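Local structure of putative TIM-barrel metal-dependent hydrolase (Mycobacterium avium subsp. paratuberculosis S397, 4DZI) at residues D111-E116 with A364-F369; K204-S207 with S212-P215; D21-H26 with R34-L39. The protein probably acts as a metal-dependent hydrolase of the amidohydrolase superfamily on an unidentified substrate, using a two-metal site, occupied here by cadmium, in a TIM-barrel scaffold. All coordinates share one frame; numbering follows the deposited sequence.

Contact 1: D111-E116 with A364-F369; sequences DEQDIE and ASPVSF
Gln-113 reaches across to Pro-366 with the far end of its side chain. From CB, the chain places CG beside the backbone N (chi1 -75°) and then runs out extended, which carries the amide to the proline ring. CD meets Pro-366 CG at 4.1 Å. At the tip, NE2 lies 3.8 Å from Pro-366 CG and hardly farther from CD of that ring, the two side chains crossing at about a right angle. NE2 also donates to a water that in turn donates to Ala-364 O. A second water does the same for the backbones, donating a hydrogen bond to Gln-113 O and accepting one from Val-367 N; Val-367 CG1 rests 3.5 Å from Gln-113 O. On the apolar side, Ile-115 CD1 touches Pro-366 CG at 4.1 Å. Two waters therefore carry the polar linkage, while most of the direct packing falls to the proline ring, with Val-367 CG1 beside it. Asp-114 has positive phi and closes helix 103-113 in a Schellman motif, after which the chain enters strand 115-121. Ile-115 and Pro-366 both pack on strand 9-15, the parallel neighbour of 115-121, and Phe-369, farther along the 3-10 turn, lies against helix 378-393.

Contact 2: K204-S207 with S212-P215; sequences KPRS and SHDP
Two similar first torsions aim Arg-206 and His-213 at each other: in each, CG stands beside the backbone N and opposite the carbonyl carbon. Arg-206 then bends at chi3 (-71°), and the turn brings NE round to the imidazole. The result is a hydrogen bond from Arg-206 NE to His-213 NE2, 2.9 Å long and nearly straight, with an N-H...N angle of 168°. The acceptor sits in the guanidinium plane, but the donor is tilted 22° from the ring plane, and the two flat groups are steeply inclined to each other. Aliphatic atoms fill in beside the bond: Arg-206 CB lies 3.9 Å from His-213 CE1, and Arg-206 CD is 3.8 Å from Ser-212 OG. At another edge of the ring, Ser-207 O approaches His-213 CE1 at 3.0 Å. Both serine hydroxyls are engaged elsewhere, that of Ser-212 with Asp-210 and that of Ser-207 with His-278 and Ser-274. The contact joins the loop 204-207 to the 3-10 turn that leads into helix 214-223. Pro-174 of helix 174-186 touches Arg-206, Ser-212 and His-213 alike, and NH2 of the same guanidinium bonds to the carbonyl oxygens of Ala-172 and Leu-171. For the histidine, NE2 accepts from the arginine while ND1 is bonded to Leu-208 O; this pairing fits a neutral ring protonated on ND1, a form that the adjacent positive charge would probably also encourage.

Contact 3: D21-H26 with R34-L39; sequences DSFTRH and RGVQML
The Phe-23 ring meets Val-36 obliquely, its CG 4.0 Å from Val-36 CG2. The closer touch is one atom back, where Phe-23 CB lies 3.6 Å from the same methyl. With CG beside the backbone N (chi1 -80°), the phenyl leads away from the valine, to where Phe-146 of helix 136-153 stacks on it. A second flat group, the Arg-25 guanidinium, takes the Asp-21 carboxylate at its edge, side-on through two nitrogens: NE reaches OD2 at 2.9 Å and NH2 reaches OD1 at 3.0 Å. OD1 is met on its syn side, whereas NE comes to OD2 from above the carboxylate plane, 50° out of it, so the two groups are not coplanar. One face of the His-26 ring is covered by Arg-25 CG, offset toward the rim.

Segment 21-26 is part of the long connection that follows strand 9-15, and Val-36 begins strand 36-40, an outer strand of a small three-stranded antiparallel sheet separate from the barrel strands. The two backbones face each other through a water that donates to Phe-23 O and accepts from Val-36 N. Beside it, the Thr-24 methyl CG2 presses close on Val-36 O, 3.0 Å away. Helix 128-131 adds Val-128, which touches both Phe-23 and Val-36, while Arg-25 NH1 pairs with Glu-152 and Asp-153 on helix 136-153.

In the fold
The three contacts are well separated, with no touch between any two. Contact 1 is the one to relate to the metals, though it does not reach them: the Pro-366 side chain is about 12 Å from a cadmium ion, and segment 364-369 follows shortly after the metal ligands Asp-356, His-359 and Glu-361. Asp-11, which Pro-366 touches, precedes the ligands Asp-13 and His-15 on strand 9-15. Contact 2 lies on the opposite side of the chain's centre, about 39 Å from contact 1 between centres, where Lys-204 and Pro-205 also touch the second subunit. Contact 3 closes before either of the others opens; its centre is about 33 Å from that of contact 1 and about 27 Å from that of contact 2.

Contact 1: D111-E116 with A364-F369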
loop_
_atom_site.group_PDB
_atom_site.type_symbol
_atom_site.label_atom_id
_atom_site.label_comp_id
_atom_site.label_asym_id
_atom_site.label_seq_id
_atom_site.Cartn_x
_atom_site.Cartn_y
_atom_site.Cartn_z
ATOM N N ASP C 111 1.718 5.740 -38.973
ATOM C CA ASP C 111 2.381 5.077 -40.096
ATOM C C ASP C 111 3.914 5.120 -39.959
ATOM O O ASP C 111 4.590 4.091 -40.130
ATOM C CB ASP C 111 1.947 5.689 -41.440
ATOM C CG ASP C 111 0.477 5.467 -41.772
ATOM O OD1 ASP C 111 -0.135 4.518 -41.257
ATOM O OD2 ASP C 111 -0.079 6.231 -42.610
ATOM N N GLU C 112 4.474 6.301 -39.653
ATOM C CA GLU C 112 5.913 6.458 -39.434
ATOM C C GLU C 112 6.388 5.588 -38.281
ATOM O O GLU C 112 7.461 5.027 -38.306
ATOM C CB GLU C 112 6.223 7.923 -39.074
ATOM C CG GLU C 112 6.074 8.924 -40.205
ATOM C CD GLU C 112 5.566 10.298 -39.769
ATOM O OE1 GLU C 112 5.968 10.852 -38.702
ATOM O OE2 GLU C 112 4.749 10.834 -40.542
ATOM N N GLN C 113 5.555 5.460 -37.255
ATOM C CA GLN C 113 5.938 4.709 -36.055
ATOM C C GLN C 113 5.774 3.201 -36.195
ATOM O O GLN C 113 6.162 2.446 -35.307
ATOM C CB GLN C 113 5.038 5.159 -34.897
ATOM C CG GLN C 113 5.394 6.531 -34.349
ATOM C CD GLN C 113 4.336 7.047 -33.389
ATOM O OE1 GLN C 113 3.130 6.783 -33.538
ATOM N NE2 GLN C 113 4.784 7.864 -32.408
ATOM N N ASP C 114 5.177 2.786 -37.287
ATOM C CA ASP C 114 4.813 1.377 -37.546
ATOM C C ASP C 114 3.786 0.785 -36.589
ATOM O O ASP C 114 3.803 -0.370 -36.310
ATOM C CB ASP C 114 6.011 0.438 -37.689
ATOM C CG ASP C 114 5.738 -0.682 -38.720
ATOM O OD1 ASP C 114 5.243 -0.363 -39.796
ATOM O OD2 ASP C 114 6.001 -1.804 -38.472
ATOM N N ILE C 115 2.879 1.627 -36.137
ATOM C CA ILE C 115 1.764 1.175 -35.303
ATOM C C ILE C 115 0.516 0.960 -36.183
ATOM O O ILE C 115 0.061 1.895 -36.873
ATOM C CB ILE C 115 1.465 2.220 -34.212
ATOM C CG1 ILE C 115 2.671 2.373 -33.270
ATOM C CG2 ILE C 115 0.234 1.792 -33.422
ATOM C CD1 ILE C 115 2.501 3.577 -32.329
ATOM N N GLU C 116 -0.020 -0.268 -36.194
ATOM C CA GLU C 116 -1.278 -0.506 -36.894
ATOM C C GLU C 116 -2.442 0.060 -36.110
ATOM O O GLU C 116 -3.289 0.790 -36.651
ATOM C CB GLU C 116 -1.540 -1.999 -37.130
ATOM C CG GLU C 116 -2.962 -2.196 -37.625
ATOM C CD GLU C 116 -3.309 -3.628 -38.002
ATOM O OE1 GLU C 116 -2.455 -4.536 -37.902
ATOM O OE2 GLU C 116 -4.477 -3.828 -38.394
ATOM N N ALA C 364 10.077 7.632 -26.365
ATOM C CA ALA C 364 10.136 8.548 -27.497
ATOM C C ALA C 364 9.796 7.808 -28.780
ATOM O O ALA C 364 9.117 8.339 -29.651
ATOM C CB ALA C 364 11.535 9.143 -27.614
ATOM N N SER C 365 10.296 6.581 -28.888
ATOM C CA SER C 365 10.034 5.727 -30.047
ATOM C C SER C 365 9.318 4.488 -29.564
ATOM O O SER C 365 9.920 3.645 -28.915
ATOM C CB SER C 365 11.345 5.290 -30.696
ATOM O OG SER C 365 11.114 4.355 -31.750
ATOM N N PRO C 366 8.033 4.379 -29.881
ATOM C CA PRO C 366 7.274 3.245 -29.333
ATOM C C PRO C 366 7.894 1.861 -29.591
ATOM O O PRO C 366 7.976 1.014 -28.674
ATOM C CB PRO C 366 5.898 3.407 -29.994
ATOM C CG PRO C 366 5.768 4.902 -30.198
ATOM C CD PRO C 366 7.174 5.354 -30.585
ATOM N N VAL C 367 8.312 1.591 -30.833
ATOM C CA VAL C 367 8.834 0.246 -31.099
ATOM C C VAL C 367 10.151 -0.046 -30.361
ATOM O O VAL C 367 10.584 -1.196 -30.343
ATOM C CB VAL C 367 8.998 -0.075 -32.607
ATOM C CG1 VAL C 367 7.639 -0.066 -33.323
ATOM C CG2 VAL C 367 10.030 0.861 -33.247
ATOM N N SER C 368 10.794 0.968 -29.766
ATOM C CA SER C 368 12.005 0.704 -28.959
ATOM C C SER C 368 11.721 -0.158 -27.727
ATOM O O SER C 368 12.644 -0.605 -27.045
ATOM C CB SER C 368 12.710 2.007 -28.555
ATOM O OG SER C 368 11.932 2.706 -27.617
ATOM N N PHE C 369 10.446 -0.415 -27.449
ATOM C CA PHE C 369 10.085 -1.333 -26.365
ATOM C C PHE C 369 10.777 -2.683 -26.588
ATOM O O PHE C 369 11.078 -3.388 -25.641
ATOM C CB PHE C 369 8.563 -1.491 -26.330
ATOM C CG PHE C 369 8.025 -2.249 -25.139
ATOM C CD1 PHE C 369 7.894 -3.633 -25.177
ATOM C CD2 PHE C 369 7.581 -1.565 -24.012
ATOM C CE1 PHE C 369 7.373 -4.332 -24.115
ATOM C CE2 PHE C 369 7.047 -2.262 -22.940
ATOM C CZ PHE C 369 6.944 -3.646 -22.991
HETATM O O HOH W 1 7.658 3.406 -33.017
HETATM O O HOH W 2 7.718 8.492 -32.297
#

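Contact 2: K204-S207 with S212-P215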
loop_
_atom_site.group_PDB
_atom_site.type_symbol
_atom_site.label_atom_id
_atom_site.label_comp_id
_atom_site.label_asym_id
_atom_site.label_seq_id
_atom_site.Cartn_x
_atom_site.Cartn_y
_atom_site.Cartn_z
ATOM N N LYS C 204 -22.092 6.437 0.402
ATOM C CA LYS C 204 -20.730 6.101 0.806
ATOM C C LYS C 204 -20.051 5.458 -0.411
ATOM O O LYS C 204 -20.733 5.043 -1.331
ATOM C CB LYS C 204 -20.755 5.068 1.921
ATOM C CG LYS C 204 -21.369 3.737 1.501
ATOM C CD LYS C 204 -21.522 2.783 2.680
ATOM C CE LYS C 204 -20.180 2.541 3.347
ATOM N NZ LYS C 204 -20.198 1.342 4.236
ATOM N N PRO C 205 -18.710 5.369 -0.407
ATOM C CA PRO C 205 -18.042 4.778 -1.577
ATOM C C PRO C 205 -18.290 3.278 -1.689
ATOM O O PRO C 205 -18.639 2.635 -0.701
ATOM C CB PRO C 205 -16.550 5.047 -1.329
ATOM C CG PRO C 205 -16.432 5.328 0.138
ATOM C CD PRO C 205 -17.764 5.824 0.634
ATOM N N ARG C 206 -18.093 2.716 -2.883
ATOM C CA ARG C 206 -18.299 1.279 -3.112
ATOM C C ARG C 206 -17.048 0.575 -3.688
ATOM O O ARG C 206 -16.215 1.171 -4.393
ATOM C CB ARG C 206 -19.493 1.015 -4.049
ATOM C CG ARG C 206 -20.863 1.455 -3.535
ATOM C CD ARG C 206 -21.927 1.027 -4.533
ATOM N NE ARG C 206 -21.903 1.787 -5.793
ATOM C CZ ARG C 206 -22.342 3.040 -5.952
ATOM N NH1 ARG C 206 -22.813 3.755 -4.924
ATOM N NH2 ARG C 206 -22.269 3.626 -7.147
ATOM N N SER C 207 -16.916 -0.700 -3.358
ATOM C CA SER C 207 -15.973 -1.602 -4.008
ATOM C C SER C 207 -16.347 -1.729 -5.490
ATOM O O SER C 207 -17.519 -1.663 -5.841
ATOM C CB SER C 207 -16.101 -2.971 -3.342
ATOM O OG SER C 207 -15.354 -3.937 -4.017
ATOM N N SER C 212 -24.256 -4.119 -6.923
ATOM C CA SER C 212 -24.995 -3.165 -7.733
ATOM C C SER C 212 -24.281 -2.832 -9.065
ATOM O O SER C 212 -24.875 -2.223 -9.964
ATOM C CB SER C 212 -25.303 -1.880 -6.950
ATOM O OG SER C 212 -24.113 -1.135 -6.714
ATOM N N HIS C 213 -23.023 -3.251 -9.198
ATOM C CA HIS C 213 -22.300 -3.024 -10.456
ATOM C C HIS C 213 -22.423 -4.174 -11.401
ATOM O O HIS C 213 -21.949 -4.097 -12.538
ATOM C CB HIS C 213 -20.815 -2.764 -10.171
ATOM C CG HIS C 213 -20.584 -1.643 -9.180
ATOM N ND1 HIS C 213 -19.432 -1.525 -8.471
ATOM C CD2 HIS C 213 -21.384 -0.578 -8.804
ATOM C CE1 HIS C 213 -19.513 -0.450 -7.678
ATOM N NE2 HIS C 213 -20.690 0.147 -7.895
ATOM N N ASP C 214 -23.028 -5.273 -10.952
ATOM C CA ASP C 214 -23.127 -6.447 -11.804
ATOM C C ASP C 214 -23.736 -6.195 -13.200
ATOM O O ASP C 214 -23.286 -6.780 -14.172
ATOM C CB ASP C 214 -23.893 -7.566 -11.098
ATOM C CG ASP C 214 -23.033 -8.275 -10.078
ATOM O OD1 ASP C 214 -21.801 -8.340 -10.317
ATOM O OD2 ASP C 214 -23.571 -8.732 -9.037
ATOM N N PRO C 215 -24.766 -5.349 -13.294
ATOM C CA PRO C 215 -25.323 -5.133 -14.639
ATOM C C PRO C 215 -24.310 -4.525 -15.644
ATOM O O PRO C 215 -24.267 -4.936 -16.798
ATOM C CB PRO C 215 -26.508 -4.204 -14.369
ATOM C CG PRO C 215 -26.935 -4.589 -12.972
ATOM C CD PRO C 215 -25.642 -4.802 -12.234
#

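Contact 3: D21-H26 with R34-L39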
loop_
_atom_site.group_PDB
_atom_site.type_symbol
_atom_site.label_atom_id
_atom_site.label_comp_id
_atom_site.label_asym_id
_atom_site.label_seq_id
_atom_site.Cartn_x
_atom_site.Cartn_y
_atom_site.Cartn_z
ATOM N N ASP C 21 -12.362 22.294 -24.351
ATOM C CA ASP C 21 -13.789 21.999 -24.251
ATOM C C ASP C 21 -14.138 20.510 -24.258
ATOM O O ASP C 21 -15.313 20.110 -24.467
ATOM C CB ASP C 21 -14.568 22.744 -25.370
ATOM C CG ASP C 21 -14.260 22.202 -26.761
ATOM O OD1 ASP C 21 -13.312 21.407 -26.889
ATOM O OD2 ASP C 21 -14.968 22.575 -27.721
ATOM N N SER C 22 -13.159 19.660 -23.971
ATOM C CA SER C 22 -13.473 18.240 -23.984
ATOM C C SER C 22 -14.597 17.840 -23.013
ATOM O O SER C 22 -15.395 16.971 -23.302
ATOM C CB SER C 22 -12.216 17.378 -23.749
ATOM O OG SER C 22 -11.687 17.582 -22.439
ATOM N N PHE C 23 -14.642 18.463 -21.841
ATOM C CA PHE C 23 -15.685 18.188 -20.858
ATOM C C PHE C 23 -16.860 19.178 -20.885
ATOM O O PHE C 23 -17.795 19.071 -20.074
ATOM C CB PHE C 23 -15.071 18.086 -19.444
ATOM C CG PHE C 23 -14.441 16.755 -19.162
ATOM C CD1 PHE C 23 -13.122 16.492 -19.538
ATOM C CD2 PHE C 23 -15.157 15.776 -18.514
ATOM C CE1 PHE C 23 -12.547 15.247 -19.304
ATOM C CE2 PHE C 23 -14.578 14.524 -18.266
ATOM C CZ PHE C 23 -13.278 14.273 -18.653
ATOM N N THR C 24 -16.846 20.125 -21.826
ATOM C CA THR C 24 -17.895 21.145 -21.863
ATOM C C THR C 24 -18.674 21.212 -23.191
ATOM O O THR C 24 -19.824 21.623 -23.201
ATOM C CB THR C 24 -17.313 22.547 -21.552
ATOM O OG1 THR C 24 -16.353 22.923 -22.556
ATOM C CG2 THR C 24 -16.608 22.563 -20.153
ATOM N N ARG C 25 -18.023 20.835 -24.289
ATOM C CA ARG C 25 -18.597 20.962 -25.635
ATOM C C ARG C 25 -19.985 20.365 -25.708
ATOM O O ARG C 25 -20.894 20.954 -26.320
ATOM C CB ARG C 25 -17.685 20.305 -26.684
ATOM C CG ARG C 25 -18.193 20.502 -28.117
ATOM C CD ARG C 25 -17.318 19.778 -29.140
ATOM N NE ARG C 25 -15.920 20.179 -29.033
ATOM C CZ ARG C 25 -14.930 19.645 -29.750
ATOM N NH1 ARG C 25 -15.194 18.695 -30.665
ATOM N NH2 ARG C 25 -13.692 20.067 -29.569
ATOM N N HIS C 26 -20.165 19.197 -25.093
ATOM C CA HIS C 26 -21.466 18.526 -25.103
ATOM C C HIS C 26 -22.063 18.326 -23.726
ATOM O O HIS C 26 -22.850 17.407 -23.509
ATOM C CB HIS C 26 -21.375 17.194 -25.843
ATOM C CG HIS C 26 -20.880 17.335 -27.257
ATOM N ND1 HIS C 26 -21.638 17.901 -28.246
ATOM C CD2 HIS C 26 -19.661 17.014 -27.833
ATOM C CE1 HIS C 26 -20.933 17.921 -29.395
ATOM N NE2 HIS C 26 -19.721 17.380 -29.149
ATOM N N ARG C 34 -21.298 22.977 -12.116
ATOM C CA ARG C 34 -21.033 21.774 -11.353
ATOM C C ARG C 34 -19.913 20.902 -11.927
ATOM O O ARG C 34 -19.238 20.178 -11.183
ATOM C CB ARG C 34 -22.286 20.947 -11.134
ATOM C CG ARG C 34 -23.194 21.564 -10.072
ATOM C CD ARG C 34 -24.607 21.010 -10.164
ATOM N NE ARG C 34 -24.672 19.626 -9.741
ATOM C CZ ARG C 34 -25.810 18.944 -9.613
ATOM N NH1 ARG C 34 -26.977 19.534 -9.866
ATOM N NH2 ARG C 34 -25.791 17.681 -9.237
ATOM N N GLY C 35 -19.754 20.961 -13.249
ATOM C CA GLY C 35 -18.743 20.174 -13.963
ATOM C C GLY C 35 -17.437 20.927 -14.110
ATOM O O GLY C 35 -17.048 21.702 -13.247
ATOM N N VAL C 36 -16.795 20.747 -15.252
ATOM C CA VAL C 36 -15.572 21.400 -15.573
ATOM C C VAL C 36 -15.797 22.775 -16.208
ATOM O O VAL C 36 -16.602 22.902 -17.146
ATOM C CB VAL C 36 -14.773 20.545 -16.588
ATOM C CG1 VAL C 36 -13.492 21.266 -16.982
ATOM C CG2 VAL C 36 -14.506 19.160 -16.020
ATOM N N GLN C 37 -15.091 23.787 -15.695
ATOM C CA GLN C 37 -14.979 25.107 -16.348
ATOM C C GLN C 37 -13.529 25.451 -16.500
ATOM O O GLN C 37 -12.706 25.122 -15.635
ATOM C CB GLN C 37 -15.569 26.236 -15.497
ATOM C CG GLN C 37 -16.987 26.078 -15.039
ATOM C CD GLN C 37 -17.390 27.305 -14.214
ATOM O OE1 GLN C 37 -17.622 28.387 -14.771
ATOM N NE2 GLN C 37 -17.434 27.151 -12.901
ATOM N N MET C 38 -13.219 26.175 -17.567
ATOM C CA MET C 38 -11.886 26.704 -17.767
ATOM C C MET C 38 -11.935 28.210 -17.519
ATOM O O MET C 38 -12.590 28.945 -18.250
ATOM C CB MET C 38 -11.428 26.358 -19.194
ATOM C CG MET C 38 -11.287 24.849 -19.396
ATOM S SD MET C 38 -9.992 24.112 -18.356
ATOM C CE MET C 38 -10.059 22.403 -18.912
ATOM N N LEU C 39 -11.299 28.661 -16.443
ATOM C CA LEU C 39 -11.330 30.084 -16.138
ATOM C C LEU C 39 -9.937 30.686 -16.294
ATOM O O LEU C 39 -8.941 30.021 -16.058
ATOM C CB LEU C 39 -11.873 30.295 -14.708
ATOM C CG LEU C 39 -13.249 29.701 -14.407
ATOM C CD1 LEU C 39 -13.661 30.013 -12.964
ATOM C CD2 LEU C 39 -14.256 30.259 -15.393
HETATM O O HOH W 3 -17.837 18.723 -17.105
#